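Local coordinates for endo-1,4-beta-xylanase (Pseudoalteromonas haloplanktis, PDB 1H12), which hydrolyses internal beta-1,4 linkages of xylan as a cold-adapted endo-acting enzyme of glycoside hydrolase family 8, at residues A142-Y148 with S202-P206; D196-P201 with T253-L258; V285-V289 with W301-V306. All coordinates share one frame; numbering follows the deposited sequence. Where two conformers were deposited one is given.

Interaction 1: A142-Y148 with S202-P206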
ATOM      1  N   ALA A 142      -5.591  -7.023  -8.580  1.00  7.90           N
ATOM      2  CA  ALA A 142      -5.796  -6.166  -7.406  1.00  7.70           C
ATOM      3  C   ALA A 142      -5.027  -4.881  -7.771  1.00  7.40           C
ATOM      4  O   ALA A 142      -3.814  -4.841  -7.569  1.00  7.62           O
ATOM      5  CB  ALA A 142      -5.278  -6.770  -6.142  1.00  8.39           C
ATOM      6  N   PRO A 143      -5.705  -3.890  -8.376  1.00  6.96           N
ATOM      7  CA  PRO A 143      -4.958  -2.829  -9.087  1.00  7.59           C
ATOM      8  C   PRO A 143      -3.951  -2.010  -8.341  1.00  7.10           C
ATOM      9  O   PRO A 143      -3.084  -1.424  -8.984  1.00  7.35           O
ATOM     10  CB  PRO A 143      -6.067  -1.999  -9.684  1.00  8.37           C
ATOM     11  CG  PRO A 143      -7.147  -3.024 -10.017  1.00  8.79           C
ATOM     12  CD  PRO A 143      -7.116  -3.939  -8.812  1.00  7.90           C
ATOM     13  N   ASP A 144      -4.016  -1.897  -7.000  1.00  6.90           N
ATOM     14  CA  ASP A 144      -2.915  -1.259  -6.319  1.00  6.89           C
ATOM     15  C   ASP A 144      -1.608  -2.024  -6.387  1.00  6.86           C
ATOM     16  O   ASP A 144      -0.553  -1.426  -6.202  1.00  7.14           O
ATOM     17  CB  ASP A 144      -3.265  -0.840  -4.901  1.00  7.14           C
ATOM     18  CG  ASP A 144      -3.542  -1.967  -3.922  1.00  7.26           C
ATOM     19  OD1 ASP A 144      -3.997  -3.057  -4.402  1.00  7.45           O
ATOM     20  OD2 ASP A 144      -3.343  -1.766  -2.711  1.00  8.37           O
ATOM     21  N   GLY A 145      -1.649  -3.324  -6.676  1.00  6.70           N
ATOM     22  CA  GLY A 145      -0.428  -4.067  -6.961  1.00  6.92           C
ATOM     23  C   GLY A 145       0.285  -3.484  -8.184  1.00  6.26           C
ATOM     24  O   GLY A 145       1.457  -3.146  -8.099  1.00  6.58           O
ATOM     25  N   GLU A 146      -0.422  -3.337  -9.301  1.00  6.72           N
ATOM     26  CA  GLU A 146       0.169  -2.727 -10.477  1.00  6.84           C
ATOM     27  C   GLU A 146       0.660  -1.310 -10.167  1.00  6.87           C
ATOM     28  O   GLU A 146       1.730  -0.921 -10.656  1.00  6.91           O
ATOM     29  CB  GLU A 146      -0.840  -2.683 -11.642  1.00  7.39           C
ATOM     30  CG  GLU A 146      -1.108  -4.012 -12.320  1.00  7.56           C
ATOM     31  CD  GLU A 146      -2.125  -4.963 -11.696  1.00  7.41           C
ATOM     32  OE1 GLU A 146      -2.451  -4.787 -10.486  1.00  7.70           O
ATOM     33  OE2 GLU A 146      -2.583  -5.855 -12.426  1.00  8.10           O
ATOM     34  N   GLU A 147      -0.090  -0.535  -9.378  1.00  6.51           N
ATOM     35  CA  GLU A 147       0.380   0.784  -9.006  1.00  6.51           C
ATOM     36  C   GLU A 147       1.739   0.744  -8.317  1.00  6.44           C
ATOM     37  O   GLU A 147       2.650   1.514  -8.649  1.00  7.01           O
ATOM     38  CB  GLU A 147      -0.642   1.509  -8.115  1.00  6.86           C
ATOM     39  CG  GLU A 147      -1.959   1.789  -8.792  1.00  7.18           C
ATOM     40  CD  GLU A 147      -2.908   2.593  -7.959  1.00  7.25           C
ATOM     41  OE1 GLU A 147      -3.098   2.154  -6.755  1.00  8.34           O
ATOM     42  OE2 GLU A 147      -3.450   3.606  -8.388  1.00  7.81           O
ATOM     43  N   TYR A 148       1.867  -0.119  -7.302  1.00  6.60           N
ATOM     44  CA  TYR A 148       3.133  -0.256  -6.596  1.00  6.40           C
ATOM     45  C   TYR A 148       4.214  -0.844  -7.491  1.00  6.35           C
ATOM     46  O   TYR A 148       5.380  -0.461  -7.372  1.00  6.85           O
ATOM     47  CB  TYR A 148       2.985  -1.047  -5.301  1.00  6.44           C
ATOM     48  CG  TYR A 148       2.606  -0.243  -4.083  1.00  6.65           C
ATOM     49  CD1 TYR A 148       3.590   0.311  -3.287  1.00  7.00           C
ATOM     50  CD2 TYR A 148       1.284  -0.048  -3.720  1.00  6.68           C
ATOM     51  CE1 TYR A 148       3.282   0.964  -2.130  1.00  7.33           C
ATOM     52  CE2 TYR A 148       0.961   0.662  -2.567  1.00  7.20           C
ATOM     53  CZ  TYR A 148       1.982   1.155  -1.767  1.00  6.97           C
ATOM     54  OH  TYR A 148       1.711   1.815  -0.587  1.00  8.60           O
ATOM     55  N   SER A 202      -8.352   2.706  -0.604  1.00  6.74           N
ATOM     56  CA  SER A 202      -6.966   2.318  -0.284  1.00  7.29           C
ATOM     57  C   SER A 202      -6.036   2.269  -1.489  1.00  6.35           C
ATOM     58  O   SER A 202      -4.829   2.245  -1.318  1.00  7.14           O
ATOM     59  CB  SER A 202      -6.926   0.950   0.413  1.00  7.70           C
ATOM     60  OG  SER A 202      -7.065  -0.114  -0.494  1.00  8.36           O
ATOM     61  N   TYR A 203      -6.590   2.243  -2.696  1.00  6.55           N
ATOM     62  CA  TYR A 203      -5.790   2.223  -3.893  1.00  6.79           C
ATOM     63  C   TYR A 203      -5.300   3.604  -4.313  1.00  7.33           C
ATOM     64  O   TYR A 203      -4.490   3.747  -5.225  1.00  8.03           O
ATOM     65  CB  TYR A 203      -6.550   1.618  -5.056  1.00  7.55           C
ATOM     66  CG  TYR A 203      -6.967   0.168  -4.937  1.00  7.52           C
ATOM     67  CD1 TYR A 203      -6.696  -0.615  -3.798  1.00  7.39           C
ATOM     68  CD2 TYR A 203      -7.630  -0.450  -5.985  1.00  7.97           C
ATOM     69  CE1 TYR A 203      -7.079  -1.936  -3.749  1.00  7.70           C
ATOM     70  CE2 TYR A 203      -8.028  -1.766  -5.927  1.00  8.48           C
ATOM     71  CZ  TYR A 203      -7.739  -2.527  -4.812  1.00  8.07           C
ATOM     72  OH  TYR A 203      -8.097  -3.865  -4.783  1.00  9.81           O
ATOM     73  N   HIS A 204      -5.830   4.658  -3.676  1.00  7.45           N
ATOM     74  CA  HIS A 204      -5.524   6.060  -4.032  1.00  7.18           C
ATOM     75  C   HIS A 204      -4.274   6.531  -3.309  1.00  7.46           C
ATOM     76  O   HIS A 204      -4.289   6.761  -2.096  1.00  7.94           O
ATOM     77  CB  HIS A 204      -6.710   6.919  -3.675  1.00  7.28           C
ATOM     78  CG  HIS A 204      -7.832   6.756  -4.634  1.00  7.32           C
ATOM     79  ND1 HIS A 204      -8.023   7.669  -5.632  1.00  8.22           N
ATOM     80  CD2 HIS A 204      -8.730   5.755  -4.812  1.00  7.88           C
ATOM     81  CE1 HIS A 204      -9.026   7.233  -6.372  1.00  8.94           C
ATOM     82  NE2 HIS A 204      -9.484   6.065  -5.904  1.00  8.52           N
ATOM     83  N   ILE A 205      -3.195   6.730  -4.094  1.00  7.71           N
ATOM     84  CA  ILE A 205      -1.931   7.226  -3.546  1.00  7.75           C
ATOM     85  C   ILE A 205      -1.558   8.406  -4.409  1.00  7.61           C
ATOM     86  O   ILE A 205      -0.799   8.271  -5.383  1.00  7.75           O
ATOM     87  CB  ILE A 205      -0.863   6.154  -3.483  1.00  8.63           C
ATOM     88  CG1 ILE A 205      -1.437   4.873  -2.861  1.00 10.86           C
ATOM     89  CG2 ILE A 205       0.332   6.680  -2.719  1.00 10.11           C
ATOM     90  CD1 ILE A 205      -0.599   3.726  -2.959  1.00 16.77           C
ATOM     91  N   PRO A 206      -2.072   9.605  -4.118  1.00  7.94           N
ATOM     92  CA  PRO A 206      -1.976  10.686  -5.100  1.00  7.90           C
ATOM     93  C   PRO A 206      -0.535  11.040  -5.486  1.00  7.68           C
ATOM     94  O   PRO A 206      -0.249  11.258  -6.654  1.00  8.20           O
ATOM     95  CB  PRO A 206      -2.733  11.839  -4.450  1.00  8.22           C
ATOM     96  CG  PRO A 206      -3.759  11.140  -3.597  1.00  9.07           C
ATOM     97  CD  PRO A 206      -3.033   9.925  -3.033  1.00  8.52           C
TER
HETATM   98  O   HOH W   1      -2.836   0.404  -1.177  1.00  8.91           O
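D144 and Y203 bring the two backbones to within 5.1 Å, CA to CA, where the first turn of helix 143-160 runs up against the short 3-10 turn and loop that precede helix 206-215. Y203 supplies the flat surface of the contact. The backbone N of D144 sits over the centre of one face of its ring, and the D144 carboxylate is stacked on the ring, the two planes only 17° apart, with CG of D144 3.4 Å from CD1 of Y203 and OD1 of D144 3.3 Å from CE1. CG of D144 stands between its own N and carbonyl carbon (chi1 66°), a torsion that turns the short side chain toward the loop and over the ring. Proline suits the position before it, for P143 is compact and apolar and sets CD 3.7 Å from CE2 of Y203.

OD2 of D144 forms a salt bridge with R284 and also accepts from a water at 2.7 Å, which donates its second proton to O of S202. One turn on, E147 reaches out on an extended chain beyond CG until OE1 is 2.6 Å from O of Y203, while its OE2 is hydrogen-bonded to Y209 OH. Further along, the I205 and Y148 side chains cross at about a right angle, CD1 of I205 lying 3.5 Å from CE2 of Y148; W82 and F208 make edge-to-face contacts with the Y148 ring.

OD1 of D144 comes close to E78, consistent with the acidic cleft of a family 8 glycosidase. The stacking on Y203, the bond to R284 outside these two segments and the water together fix the rotation of the D144 carboxylate, and the short oxygen-to-oxygen approach suggests that E147 probably holds a proton.

Interaction 2: D196-P201 with T253-L258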
ATOM      1  N   ASP A 196     -18.145  -0.917 -13.176  1.00 11.33           N
ATOM      2  CA  ASP A 196     -17.962   0.519 -13.321  1.00 11.41           C
ATOM      3  C   ASP A 196     -18.476   1.269 -12.111  1.00 10.60           C
ATOM      4  O   ASP A 196     -19.132   0.732 -11.245  1.00 11.15           O
ATOM      5  CB  ASP A 196     -18.648   0.977 -14.619  1.00 12.50           C
ATOM      6  CG  ASP A 196     -18.003   0.457 -15.825  1.00 15.59           C
ATOM      7  OD1 ASP A 196     -16.854  -0.049 -15.850  1.00 15.08           O
ATOM      8  OD2 ASP A 196     -18.651   0.537 -16.903  1.00 22.90           O
ATOM      9  N   ASN A 197     -18.099   2.529 -12.032  1.00 11.04           N
ATOM     10  CA  ASN A 197     -18.458   3.395 -10.895  1.00 11.30           C
ATOM     11  C   ASN A 197     -18.011   2.757  -9.600  1.00 10.03           C
ATOM     12  O   ASN A 197     -18.763   2.773  -8.612  1.00 11.21           O
ATOM     13  CB  ASN A 197     -19.907   3.760 -10.908  1.00 11.71           C
ATOM     14  CG  ASN A 197     -20.259   4.835  -9.915  1.00 13.39           C
ATOM     15  OD1 ASN A 197     -19.412   5.689  -9.570  1.00 13.87           O
ATOM     16  ND2 ASN A 197     -21.514   4.878  -9.486  1.00 15.16           N
ATOM     17  N   LEU A 198     -16.786   2.257  -9.544  1.00  9.67           N
ATOM     18  CA  LEU A 198     -16.314   1.588  -8.328  1.00  9.16           C
ATOM     19  C   LEU A 198     -14.818   1.755  -8.122  1.00  8.58           C
ATOM     20  O   LEU A 198     -14.016   1.392  -9.027  1.00  9.46           O
ATOM     21  CB  LEU A 198     -16.683   0.119  -8.356  1.00  9.01           C
ATOM     22  CG  LEU A 198     -16.379  -0.657  -7.089  1.00  9.39           C
ATOM     23  CD1 LEU A 198     -17.216  -0.126  -5.949  1.00  9.25           C
ATOM     24  CD2 LEU A 198     -16.594  -2.162  -7.310  1.00 10.07           C
ATOM     25  N   THR A 199     -14.446   2.280  -6.997  1.00  8.22           N
ATOM     26  CA  THR A 199     -13.059   2.369  -6.618  1.00  7.76           C
ATOM     27  C   THR A 199     -12.907   1.833  -5.187  1.00  7.77           C
ATOM     28  O   THR A 199     -13.876   1.513  -4.515  1.00  8.47           O
ATOM     29  CB  THR A 199     -12.509   3.771  -6.828  1.00  8.00           C
ATOM     30  OG1 THR A 199     -11.077   3.791  -6.735  1.00  8.46           O
ATOM     31  CG2 THR A 199     -13.055   4.778  -5.826  1.00  9.54           C
ATOM     32  N   ASP A 200     -11.661   1.707  -4.768  1.00  7.96           N
ATOM     33  CA  ASP A 200     -11.281   1.235  -3.424  1.00  7.48           C
ATOM     34  C   ASP A 200     -10.408   2.325  -2.878  1.00  6.68           C
ATOM     35  O   ASP A 200      -9.317   2.554  -3.415  1.00  7.36           O
ATOM     36  CB  ASP A 200     -10.584  -0.107  -3.577  1.00  7.60           C
ATOM     37  CG  ASP A 200     -10.121  -0.741  -2.307  1.00  7.56           C
ATOM     38  OD1 ASP A 200      -9.692  -0.075  -1.381  1.00  7.98           O
ATOM     39  OD2 ASP A 200     -10.183  -2.043  -2.269  1.00  8.33           O
ATOM     40  N   PRO A 201     -10.863   3.095  -1.893  1.00  7.01           N
ATOM     41  CA  PRO A 201     -10.064   4.214  -1.376  1.00  7.31           C
ATOM     42  C   PRO A 201      -8.629   3.882  -1.122  1.00  6.85           C
ATOM     43  O   PRO A 201      -7.767   4.723  -1.358  1.00  7.49           O
ATOM     44  CB  PRO A 201     -10.875   4.680  -0.160  1.00  7.38           C
ATOM     45  CG  PRO A 201     -12.311   4.421  -0.584  1.00  8.28           C
ATOM     46  CD  PRO A 201     -12.231   3.077  -1.309  1.00  7.52           C
ATOM     47  N   THR A 253     -13.784   3.665   4.055  1.00  7.72           N
ATOM     48  CA  THR A 253     -14.378   2.360   3.823  1.00  7.51           C
ATOM     49  C   THR A 253     -13.646   1.576   2.730  1.00  7.25           C
ATOM     50  O   THR A 253     -12.847   2.121   1.964  1.00  7.76           O
ATOM     51  CB  THR A 253     -15.874   2.450   3.546  1.00  7.59           C
ATOM     52  OG1 THR A 253     -16.132   3.053   2.276  1.00  8.95           O
ATOM     53  CG2 THR A 253     -16.568   3.281   4.612  1.00  9.50           C
ATOM     54  N   PHE A 254     -13.959   0.298   2.679  1.00  6.91           N
ATOM     55  CA  PHE A 254     -13.444  -0.648   1.704  1.00  7.38           C
ATOM     56  C   PHE A 254     -13.667  -0.187   0.263  1.00  6.99           C
ATOM     57  O   PHE A 254     -12.747  -0.109  -0.540  1.00  7.54           O
ATOM     58  CB  PHE A 254     -14.109  -2.006   2.003  1.00  7.48           C
ATOM     59  CG  PHE A 254     -13.893  -3.084   0.994  1.00  7.60           C
ATOM     60  CD1 PHE A 254     -12.738  -3.199   0.226  1.00  8.56           C
ATOM     61  CD2 PHE A 254     -14.890  -4.044   0.809  1.00  8.98           C
ATOM     62  CE1 PHE A 254     -12.607  -4.241  -0.709  1.00 10.34           C
ATOM     63  CE2 PHE A 254     -14.773  -5.069  -0.111  1.00  9.29           C
ATOM     64  CZ  PHE A 254     -13.647  -5.153  -0.866  1.00 10.28           C
ATOM     65  N   LEU A 255     -14.936   0.100  -0.073  1.00  7.34           N
ATOM     66  CA  LEU A 255     -15.334   0.440  -1.417  1.00  7.33           C
ATOM     67  C   LEU A 255     -16.064   1.775  -1.440  1.00  7.88           C
ATOM     68  O   LEU A 255     -16.750   2.153  -0.488  1.00  8.54           O
ATOM     69  CB  LEU A 255     -16.246  -0.641  -2.026  1.00  8.51           C
ATOM     70  CG  LEU A 255     -15.566  -1.983  -2.259  1.00  8.30           C
ATOM     71  CD1 LEU A 255     -16.576  -3.011  -2.704  1.00  9.86           C
ATOM     72  CD2 LEU A 255     -14.430  -1.882  -3.276  1.00  9.86           C
ATOM     73  N   SER A 256     -15.928   2.482  -2.574  1.00  7.97           N
ATOM     74  CA  SER A 256     -16.534   3.762  -2.782  1.00  8.46           C
ATOM     75  C   SER A 256     -16.988   3.923  -4.214  1.00  8.46           C
ATOM     76  O   SER A 256     -16.349   3.399  -5.156  1.00  8.87           O
ATOM     77  CB  SER A 256     -15.487   4.873  -2.489  1.00  9.58           C
ATOM     78  OG  SER A 256     -15.979   6.189  -2.655  1.00 11.99           O
ATOM     79  N   ARG A 257     -18.028   4.697  -4.423  1.00  8.82           N
ATOM     80  CA  ARG A 257     -18.352   5.185  -5.750  1.00  9.26           C
ATOM     81  C   ARG A 257     -17.390   6.285  -6.150  1.00 10.34           C
ATOM     82  O   ARG A 257     -16.603   6.777  -5.334  1.00 10.53           O
ATOM     83  CB  ARG A 257     -19.823   5.692  -5.788  1.00 11.65           C
ATOM     84  CG  ARG A 257     -20.782   4.619  -5.353  1.00 12.48           C
ATOM     85  CD  ARG A 257     -20.651   3.413  -6.236  1.00 13.26           C
ATOM     86  NE  ARG A 257     -21.712   2.413  -6.039  1.00 14.61           N
ATOM     87  CZ  ARG A 257     -21.796   1.314  -6.731  1.00 15.79           C
ATOM     88  NH1 ARG A 257     -20.894   1.036  -7.667  1.00 17.49           N
ATOM     89  NH2 ARG A 257     -22.763   0.441  -6.519  1.00 19.50           N
ATOM     90  N   LEU A 258     -17.442   6.712  -7.414  1.00 10.94           N
ATOM     91  CA  LEU A 258     -16.478   7.688  -7.924  1.00 11.54           C
ATOM     92  C   LEU A 258     -16.673   9.073  -7.387  1.00 11.34           C
ATOM     93  O   LEU A 258     -15.790   9.886  -7.482  1.00 13.38           O
ATOM     94  CB  LEU A 258     -16.431   7.625  -9.439  1.00 12.66           C
ATOM     95  CG  LEU A 258     -16.019   6.309 -10.043  1.00 15.81           C
ATOM     96  CD1 LEU A 258     -15.746   6.476 -11.520  1.00 19.75           C
ATOM     97  CD2 LEU A 258     -14.925   5.580  -9.402  1.00 16.50           C
TER
HETATM   98  O   HOH W   2     -21.444  -0.330 -10.265  1.00 28.76           O
HETATM   99  O   HOH W   3     -10.357   1.215   1.019  1.00  7.88           O
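N197 and R257 meet through two complementary torsions: CG of N197 lies anti to its backbone N (chi1 -170°), laying the amide across the arginine, while R257 bends at its second torsion (chi2 -58°) and curls back over the N197 backbone. NH1 of R257 then donates to O of N197 at 2.9 Å; the oxygen lies in the guanidinium plane, but the nitrogen stands above the carbonyl plane. A water links the same NH1 to O of D196. The asparagine amide is used as well, its OD1 accepting from N of L258 at 3.1 Å, and N197 suits the turn because asparagine tolerates positive phi. Beyond it T199 and S256 form a single antiparallel bridge, a hydrogen-bonded pair: N of T199 to O of S256 is 2.9 Å and almost straight (175°), and N of S256 to O of T199 is 3.0 Å. P201 closes the end, its CG 3.7 Å from CB of S256. A leucine at R257 would probably leave O of N197 and the bridging water without their donor. Two irregular loops are thus joined mainly by backbone polar groups, with the arginine adding a polar fastening on the more exposed side of the contact.

Interaction 3: V285-V289 with W301-V306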
ATOM      1  N   VAL A 285      -5.845   3.586   4.023  1.00  6.98           N
ATOM      2  CA  VAL A 285      -6.225   4.900   3.525  1.00  7.37           C
ATOM      3  C   VAL A 285      -5.511   6.014   4.270  1.00  7.44           C
ATOM      4  O   VAL A 285      -4.881   6.868   3.633  1.00  7.86           O
ATOM      5  CB  VAL A 285      -7.734   5.100   3.523  1.00  7.31           C
ATOM      6  CG1 VAL A 285      -8.086   6.490   3.049  1.00  8.52           C
ATOM      7  CG2 VAL A 285      -8.445   4.062   2.666  1.00  7.99           C
ATOM      8  N   ILE A 286      -5.589   6.061   5.601  1.00  7.56           N
ATOM      9  CA  ILE A 286      -4.921   7.164   6.276  1.00  7.78           C
ATOM     10  C   ILE A 286      -3.384   7.050   6.225  1.00  7.89           C
ATOM     11  O   ILE A 286      -2.696   8.060   6.297  1.00  8.16           O
ATOM     12  CB  ILE A 286      -5.453   7.477   7.664  1.00  8.72           C
ATOM     13  CG1 ILE A 286      -5.199   6.351   8.694  1.00  8.43           C
ATOM     14  CG2 ILE A 286      -6.924   7.895   7.573  1.00  9.21           C
ATOM     15  CD1 ILE A 286      -5.561   6.759  10.126  1.00  9.65           C
ATOM     16  N   MET A 287      -2.865   5.837   6.035  1.00  7.71           N
ATOM     17  CA  MET A 287      -1.451   5.676   5.718  1.00  8.03           C
ATOM     18  C   MET A 287      -1.117   6.429   4.410  1.00  8.13           C
ATOM     19  O   MET A 287      -0.122   7.159   4.357  1.00  9.18           O
ATOM     20  CB  MET A 287      -1.119   4.194   5.583  1.00  9.23           C
ATOM     21  CG  MET A 287       0.282   3.858   5.303  1.00 12.60           C
ATOM     22  SD  MET A 287       0.506   2.110   5.070  1.00 17.91           S
ATOM     23  CE  MET A 287      -0.228   1.613   3.742  0.50 21.26           C
ATOM     24  N   ASN A 288      -1.944   6.225   3.394  1.00  7.49           N
ATOM     25  CA  ASN A 288      -1.756   6.892   2.124  1.00  7.59           C
ATOM     26  C   ASN A 288      -1.897   8.400   2.241  1.00  7.33           C
ATOM     27  O   ASN A 288      -1.205   9.145   1.553  1.00  8.01           O
ATOM     28  CB  ASN A 288      -2.744   6.372   1.103  1.00  7.75           C
ATOM     29  CG  ASN A 288      -2.571   4.930   0.740  1.00  8.05           C
ATOM     30  OD1 ASN A 288      -1.471   4.355   0.880  1.00  9.66           O
ATOM     31  ND2 ASN A 288      -3.636   4.325   0.223  1.00  8.98           N
ATOM     32  N   VAL A 289      -2.815   8.865   3.081  1.00  7.86           N
ATOM     33  CA  VAL A 289      -2.980  10.304   3.326  1.00  7.79           C
ATOM     34  C   VAL A 289      -1.695  10.864   3.971  1.00  8.32           C
ATOM     35  O   VAL A 289      -1.233  11.931   3.579  1.00  8.67           O
ATOM     36  CB  VAL A 289      -4.235  10.580   4.151  1.00  8.08           C
ATOM     37  CG1 VAL A 289      -4.332  12.048   4.534  1.00  8.96           C
ATOM     38  CG2 VAL A 289      -5.482  10.171   3.406  1.00  8.66           C
ATOM     39  N   TRP A 301      -7.371  19.192   4.120  1.00 11.11           N
ATOM     40  CA  TRP A 301      -8.118  17.937   4.070  1.00 10.66           C
ATOM     41  C   TRP A 301      -7.295  16.768   4.627  1.00  9.53           C
ATOM     42  O   TRP A 301      -7.871  15.864   5.242  1.00 10.17           O
ATOM     43  CB  TRP A 301      -8.640  17.625   2.682  1.00 11.75           C
ATOM     44  CG  TRP A 301      -7.609  17.161   1.659  1.00 12.61           C
ATOM     45  CD1 TRP A 301      -6.915  17.911   0.765  1.00 14.06           C
ATOM     46  CD2 TRP A 301      -7.228  15.796   1.433  1.00 12.24           C
ATOM     47  NE1 TRP A 301      -6.095  17.096   0.010  1.00 14.72           N
ATOM     48  CE2 TRP A 301      -6.244  15.799   0.408  1.00 12.88           C
ATOM     49  CE3 TRP A 301      -7.614  14.600   1.993  1.00 11.57           C
ATOM     50  CZ2 TRP A 301      -5.665  14.618  -0.069  1.00 13.19           C
ATOM     51  CZ3 TRP A 301      -6.977  13.429   1.529  1.00 12.72           C
ATOM     52  CH2 TRP A 301      -6.048  13.460   0.532  1.00 13.01           C
ATOM     53  N   HIS A 302      -5.974  16.746   4.411  1.00  9.61           N
ATOM     54  CA  HIS A 302      -5.176  15.652   4.941  1.00  9.24           C
ATOM     55  C   HIS A 302      -5.267  15.623   6.456  1.00  8.95           C
ATOM     56  O   HIS A 302      -5.421  14.575   7.084  1.00  9.44           O
ATOM     57  CB  HIS A 302      -3.686  15.770   4.614  1.00  9.30           C
ATOM     58  CG  HIS A 302      -3.333  15.795   3.161  1.00  9.18           C
ATOM     59  ND1 HIS A 302      -3.364  16.949   2.407  1.00 12.75           N
ATOM     60  CD2 HIS A 302      -2.864  14.806   2.359  1.00  9.43           C
ATOM     61  CE1 HIS A 302      -2.914  16.630   1.205  1.00 12.00           C
ATOM     62  NE2 HIS A 302      -2.613  15.338   1.134  1.00 10.21           N
ATOM     63  N   LYS A 303      -5.130  16.800   7.046  1.00  9.61           N
ATOM     64  CA  LYS A 303      -5.087  16.947   8.500  1.00  9.82           C
ATOM     65  C   LYS A 303      -6.410  16.562   9.095  1.00  9.79           C
ATOM     66  O   LYS A 303      -6.467  15.860  10.113  1.00 10.70           O
ATOM     67  CB  LYS A 303      -4.695  18.390   8.843  1.00 10.45           C
ATOM     68  CG  LYS A 303      -3.343  18.800   8.361  1.00 12.19           C
ATOM     69  CD  LYS A 303      -3.164  20.368   8.476  1.00 15.93           C
ATOM     70  CE  LYS A 303      -2.059  20.881   7.878  1.00 19.47           C
ATOM     71  NZ  LYS A 303      -2.014  22.400   8.108  1.00 18.67           N
ATOM     72  N   SER A 304      -7.505  17.040   8.534  1.00  9.70           N
ATOM     73  CA  SER A 304      -8.819  16.702   9.043  1.00 10.41           C
ATOM     74  C   SER A 304      -9.076  15.199   8.929  1.00  9.23           C
ATOM     75  O   SER A 304      -9.607  14.566   9.829  1.00 10.41           O
ATOM     76  CB  SER A 304      -9.887  17.520   8.266  1.00 13.11           C
ATOM     77  OG  SER A 304     -11.179  17.197   8.677  1.00 15.31           O
ATOM     78  N   ALA A 305      -8.744  14.618   7.784  1.00  9.43           N
ATOM     79  CA  ALA A 305      -8.976  13.186   7.564  1.00  9.21           C
ATOM     80  C   ALA A 305      -8.293  12.363   8.642  1.00  8.53           C
ATOM     81  O   ALA A 305      -8.922  11.501   9.264  1.00  9.17           O
ATOM     82  CB  ALA A 305      -8.453  12.780   6.186  1.00  9.94           C
ATOM     83  N   VAL A 306      -7.007  12.635   8.844  1.00  8.38           N
ATOM     84  CA  VAL A 306      -6.281  11.832   9.833  0.50  9.01           C
ATOM     85  C   VAL A 306      -6.672  12.170  11.263  1.00  8.61           C
ATOM     86  O   VAL A 306      -6.854  11.250  12.077  1.00  9.28           O
ATOM     87  CB  VAL A 306      -4.766  11.799   9.602  0.50 10.68           C
ATOM     88  CG1 VAL A 306      -4.490  11.388   8.122  0.50 10.52           C
ATOM     89  CG2 VAL A 306      -4.075  13.035   9.974  0.50 13.73           C
TER
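V289 lies at the centre of an antiparallel helical hairpin, formed by the consecutive helices 283-296 and 300-318 in the (alpha/alpha)6 barrel of family 8 enzymes. The short axes run 149° apart in direction and pass at 9.9 Å, a spacing filled by V289, I286 and V306, with the W301 and H302 rings at one end. V289 points straight at the partner helix and uses both methyls: CG1 touches CB of H302 at 3.8 Å, and CG2 reaches CZ3 of W301 at 4.0 Å, at a slant. With CG1 anti to its backbone N (chi1 174°), V289 spreads one methyl to each neighbour, a shape that a beta-branched residue offers without a long chain. In one of its two conformers V306 slides past V289 in the opposite direction, and its CG1 also meets CB of I286. A305, a small residue, fits beside V289 with a distant contact to its CG1.

Next come the groups that position this shell. W301 and H302 lie one against the other, CE2 of W301 3.5 Å above the centre of the imidazole. That imidazole is held at both nitrogens: ND1 takes the N-H of Q299, in the link between the helices, and NE2 is hydrogen-bonded to D292, which implies that its proton is probably on NE2. Farther out, F240 of helix 219-243 packs on I286 and A305, L236 of the same helix on W301, and A309, L310, N348 and A351 on I286. With its rotation so fixed, the imidazole turns an edge to helix 283-296, and its CD2 stands 3.5 Å from O of V289, near the ring plane.

The segment 196-206, a loop running into helix 206-215, takes part in interactions 1 and 2 and touches interaction 3: residues 196-201 serve interaction 2, and 202-206 interaction 1. Those two, with centres about 13 Å apart, also meet directly where NE2 of H204 lies 2.9 Å from OG1 of T199, a probable hydrogen bond. Interaction 3, about 16 Å from interaction 1 between centres, meets the loop through N288, whose ND2 probably donates to O of S202 at 2.9 Å. Interactions 2 and 3 touch by packing alone, CB of P201 3.8 Å from CG2 of V285. The bound xylose is contacted by Q327, G341, E342, Y378 and N382, none of which belongs to these segments.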